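Local coordinates for protein sulfatase (Bacteroides fragilis CAG:558, PDB 6USS) that probably hydrolyses aryl sulfate esters as a calcium-dependent gut bacterial sulfatase, at residues Lys154-Phe168 with Met181-Gly193. The protein carries 1 engineered substitution. Numbering follows the deposited sequence.
Sequences KDNGYHTIHCGKAHF and MGFEVNIAGHAGG
H162 and F183 form the tight middle of the contact. With its CG anti to the backbone N (chi1 167°), H162 lays CB over one face of the phenyl ring, 3.6 Å from the F183 centroid, and turns its imidazole edge toward that same face in a T-shaped pair. H162 NE2 donates to G164 O from above the carbonyl plane, while G189 CA packs against the imidazole edge, 3.4 Å from H162 NE2. Alongside this pair, strands 159-164 and 185-187 run parallel: H162 N bonds V185 O at 2.8 Å, I187 N bonds H162 O and G164 N bonds I187 O. This places 185-187 beside 159-164 in the large mixed sheet of the alkaline-phosphatase-like sulfatase fold, whose strand 253-258 pairs with the other edge of 159-164. Helix 231-247 packs on I161, C163 and I187, whereas V185 on the same sheet face is partly exposed. The solvent side continues at N186, also partly exposed, which closes an Asx motif with G189 N. Toward the subunit interface the contact is polar but buried. H159 ND1 meets E184 OE1 at 2.8 Å on the anti side of the carboxylate; E184 OE2 has a long, weak salt bridge to K154 NZ (3.5 Å), a water, and H180 of the second subunit. At the calcium end, G193 CA sits over the H167 ring, 3.4 Å from its centroid.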
# COMPACT_ATOMS: atom_id res chain seq x y z
N LYS A 154 -9.96 -4.13 -2.12
CA LYS A 154 -8.71 -4.33 -2.85
C LYS A 154 -8.58 -5.78 -3.32
O LYS A 154 -8.35 -6.05 -4.51
CB LYS A 154 -7.52 -3.92 -1.97
CG LYS A 154 -6.13 -3.97 -2.63
CD LYS A 154 -5.01 -4.03 -1.55
CE LYS A 154 -3.89 -5.03 -1.92
NZ LYS A 154 -3.34 -4.87 -3.35
N ASP A 155 -8.77 -6.73 -2.40
CA ASP A 155 -8.61 -8.14 -2.73
C ASP A 155 -9.67 -8.64 -3.70
O ASP A 155 -9.48 -9.70 -4.31
CB ASP A 155 -8.63 -8.99 -1.46
CG ASP A 155 -7.46 -8.66 -0.49
OD1 ASP A 155 -6.38 -8.17 -0.92
OD2 ASP A 155 -7.65 -8.89 0.72
N ASN A 156 -10.76 -7.91 -3.88
CA ASN A 156 -11.79 -8.28 -4.85
C ASN A 156 -11.70 -7.49 -6.15
O ASN A 156 -12.63 -7.53 -6.95
CB ASN A 156 -13.18 -8.11 -4.25
CG ASN A 156 -13.59 -9.30 -3.41
OD1 ASN A 156 -14.25 -10.22 -3.90
ND2 ASN A 156 -13.22 -9.28 -2.13
N GLY A 157 -10.60 -6.76 -6.37
CA GLY A 157 -10.34 -6.14 -7.66
C GLY A 157 -10.48 -4.63 -7.72
O GLY A 157 -10.26 -4.06 -8.78
N TYR A 158 -10.82 -3.97 -6.62
CA TYR A 158 -10.94 -2.52 -6.65
C TYR A 158 -9.57 -1.85 -6.54
O TYR A 158 -8.65 -2.36 -5.89
CB TYR A 158 -11.85 -2.03 -5.53
CG TYR A 158 -13.31 -2.02 -5.94
CD1 TYR A 158 -14.02 -3.22 -6.06
CD2 TYR A 158 -13.97 -0.82 -6.20
CE1 TYR A 158 -15.35 -3.23 -6.43
CE2 TYR A 158 -15.30 -0.82 -6.57
CZ TYR A 158 -15.99 -2.02 -6.69
OH TYR A 158 -17.32 -2.00 -7.06
N HIS A 159 -9.43 -0.70 -7.21
CA HIS A 159 -8.30 0.20 -7.00
C HIS A 159 -8.70 1.17 -5.88
O HIS A 159 -9.63 1.96 -6.05
CB HIS A 159 -7.94 0.94 -8.28
CG HIS A 159 -6.87 1.98 -8.11
ND1 HIS A 159 -5.59 1.67 -7.68
CD2 HIS A 159 -6.89 3.32 -8.29
CE1 HIS A 159 -4.87 2.78 -7.63
NE2 HIS A 159 -5.64 3.79 -7.99
N THR A 160 -8.02 1.09 -4.74
CA THR A 160 -8.45 1.77 -3.52
C THR A 160 -7.61 3.00 -3.26
O THR A 160 -6.37 2.93 -3.23
CB THR A 160 -8.36 0.81 -2.33
OG1 THR A 160 -7.04 0.28 -2.27
CG2 THR A 160 -9.32 -0.34 -2.52
N ILE A 161 -8.27 4.14 -3.05
CA ILE A 161 -7.62 5.43 -2.87
C ILE A 161 -8.10 6.04 -1.56
O ILE A 161 -9.31 6.15 -1.34
CB ILE A 161 -7.92 6.39 -4.03
CG1 ILE A 161 -7.59 5.77 -5.37
CG2 ILE A 161 -7.20 7.71 -3.82
CD1 ILE A 161 -8.17 6.52 -6.53
N HIS A 162 -7.14 6.45 -0.72
CA HIS A 162 -7.42 7.25 0.47
C HIS A 162 -6.89 8.67 0.31
O HIS A 162 -5.73 8.89 -0.06
CB HIS A 162 -6.80 6.66 1.74
CG HIS A 162 -6.83 7.63 2.89
ND1 HIS A 162 -7.94 7.80 3.68
CD2 HIS A 162 -5.93 8.55 3.29
CE1 HIS A 162 -7.70 8.76 4.57
NE2 HIS A 162 -6.49 9.23 4.35
N CYS A 163 -7.73 9.65 0.66
CA CYS A 163 -7.37 11.05 0.51
C CYS A 163 -7.89 11.83 1.71
O CYS A 163 -9.11 11.92 1.91
CB CYS A 163 -7.94 11.60 -0.79
SG CYS A 163 -7.53 13.35 -1.05
N GLY A 164 -6.97 12.40 2.49
CA GLY A 164 -7.36 13.19 3.64
C GLY A 164 -7.14 12.56 5.01
O GLY A 164 -6.13 11.90 5.25
N LYS A 165 -8.09 12.79 5.92
CA LYS A 165 -7.98 12.34 7.30
C LYS A 165 -8.19 10.84 7.41
O LYS A 165 -9.26 10.33 7.06
CB LYS A 165 -8.99 13.08 8.18
CG LYS A 165 -9.31 12.39 9.48
CD LYS A 165 -9.79 13.41 10.50
CE LYS A 165 -10.42 12.72 11.70
NZ LYS A 165 -11.08 13.71 12.58
N ALA A 166 -7.18 10.12 7.88
CA ALA A 166 -7.31 8.67 8.10
C ALA A 166 -7.68 8.42 9.56
O ALA A 166 -8.81 8.02 9.85
CB ALA A 166 -6.02 7.95 7.69
N HIS A 167 -6.74 8.66 10.47
CA HIS A 167 -7.04 8.63 11.90
C HIS A 167 -7.57 7.26 12.33
O HIS A 167 -8.56 7.14 13.05
CB HIS A 167 -8.03 9.76 12.22
CG HIS A 167 -8.13 10.11 13.68
ND1 HIS A 167 -9.24 10.73 14.23
CD2 HIS A 167 -7.26 9.92 14.70
CE1 HIS A 167 -9.04 10.91 15.52
NE2 HIS A 167 -7.85 10.44 15.83
N PHE A 168 -6.91 6.20 11.87
CA PHE A 168 -7.30 4.82 12.16
C PHE A 168 -6.46 4.16 13.24
O PHE A 168 -6.94 3.23 13.90
CB PHE A 168 -7.19 3.93 10.91
CG PHE A 168 -8.14 4.28 9.79
CD1 PHE A 168 -9.51 4.38 10.02
CD2 PHE A 168 -7.65 4.50 8.50
CE1 PHE A 168 -10.38 4.71 8.98
CE2 PHE A 168 -8.52 4.82 7.45
CZ PHE A 168 -9.88 4.93 7.68
N MET A 181 -3.92 -0.45 5.93
CA MET A 181 -5.35 -0.70 6.01
C MET A 181 -5.96 -1.12 4.68
O MET A 181 -7.18 -1.31 4.60
CB MET A 181 -6.07 0.53 6.57
CG MET A 181 -5.66 0.85 8.01
SD MET A 181 -6.03 -0.52 9.14
CE MET A 181 -7.83 -0.43 9.25
N GLY A 182 -5.17 -1.27 3.62
CA GLY A 182 -5.69 -1.75 2.36
C GLY A 182 -5.88 -0.73 1.26
O GLY A 182 -6.47 -1.07 0.24
N PHE A 183 -5.41 0.50 1.43
CA PHE A 183 -5.44 1.50 0.36
C PHE A 183 -4.17 1.42 -0.48
O PHE A 183 -3.05 1.39 0.05
CB PHE A 183 -5.61 2.91 0.94
CG PHE A 183 -6.99 3.17 1.52
CD1 PHE A 183 -8.03 3.60 0.70
CD2 PHE A 183 -7.23 2.99 2.88
CE1 PHE A 183 -9.31 3.86 1.22
CE2 PHE A 183 -8.50 3.24 3.43
CZ PHE A 183 -9.55 3.67 2.59
N GLU A 184 -4.34 1.36 -1.81
CA GLU A 184 -3.18 1.32 -2.69
C GLU A 184 -2.57 2.70 -2.90
O GLU A 184 -1.38 2.79 -3.24
CB GLU A 184 -3.58 0.71 -4.03
CG GLU A 184 -4.07 -0.73 -3.92
CD GLU A 184 -4.58 -1.25 -5.25
OE1 GLU A 184 -5.32 -0.51 -5.93
OE2 GLU A 184 -4.24 -2.40 -5.61
N VAL A 185 -3.36 3.76 -2.69
CA VAL A 185 -2.95 5.15 -2.87
C VAL A 185 -3.30 5.93 -1.61
O VAL A 185 -4.44 5.84 -1.12
CB VAL A 185 -3.63 5.78 -4.11
CG1 VAL A 185 -3.33 7.28 -4.18
CG2 VAL A 185 -3.20 5.06 -5.39
N ASN A 186 -2.33 6.69 -1.08
CA ASN A 186 -2.52 7.50 0.12
C ASN A 186 -2.17 8.95 -0.17
O ASN A 186 -1.03 9.24 -0.55
CB ASN A 186 -1.66 6.98 1.29
CG ASN A 186 -1.77 7.86 2.54
OD1 ASN A 186 -2.68 8.69 2.65
ND2 ASN A 186 -0.86 7.67 3.49
N ILE A 187 -3.13 9.85 0.02
CA ILE A 187 -2.89 11.28 -0.00
C ILE A 187 -3.18 11.82 1.40
O ILE A 187 -4.34 11.82 1.85
CB ILE A 187 -3.74 12.01 -1.05
CG1 ILE A 187 -3.41 11.51 -2.47
CG2 ILE A 187 -3.57 13.51 -0.95
CD1 ILE A 187 -4.53 11.80 -3.50
N ALA A 188 -2.12 12.26 2.09
CA ALA A 188 -2.19 13.04 3.33
C ALA A 188 -2.70 12.25 4.54
O ALA A 188 -3.01 12.85 5.58
CB ALA A 188 -3.05 14.30 3.15
N GLY A 189 -2.79 10.92 4.44
CA GLY A 189 -3.37 10.13 5.51
C GLY A 189 -2.31 9.67 6.49
O GLY A 189 -1.32 9.05 6.10
N HIS A 190 -2.53 9.96 7.77
CA HIS A 190 -1.62 9.47 8.80
C HIS A 190 -2.43 9.26 10.07
O HIS A 190 -3.65 9.07 10.03
CB HIS A 190 -0.43 10.44 8.96
CG HIS A 190 -0.81 11.81 9.41
ND1 HIS A 190 -0.28 12.40 10.54
CD2 HIS A 190 -1.66 12.73 8.88
CE1 HIS A 190 -0.79 13.61 10.69
NE2 HIS A 190 -1.63 13.83 9.70
N ALA A 191 -1.74 9.29 11.22
CA ALA A 191 -2.40 9.07 12.50
C ALA A 191 -3.13 10.29 13.01
O ALA A 191 -3.98 10.17 13.90
CB ALA A 191 -1.39 8.63 13.56
N GLY A 192 -2.81 11.47 12.48
CA GLY A 192 -3.47 12.69 12.91
C GLY A 192 -4.96 12.76 12.62
O GLY A 192 -5.41 12.52 11.49
N GLY A 193 -5.74 13.10 13.65
CA GLY A 193 -7.16 13.34 13.48
C GLY A 193 -7.48 14.81 13.27
O GLY A 193 -8.62 15.15 12.93
O HOH W 1 -6.40 -3.49 -6.97
O HOH W 2 -4.81 11.44 8.65
O HOH W 3 -4.69 5.94 10.34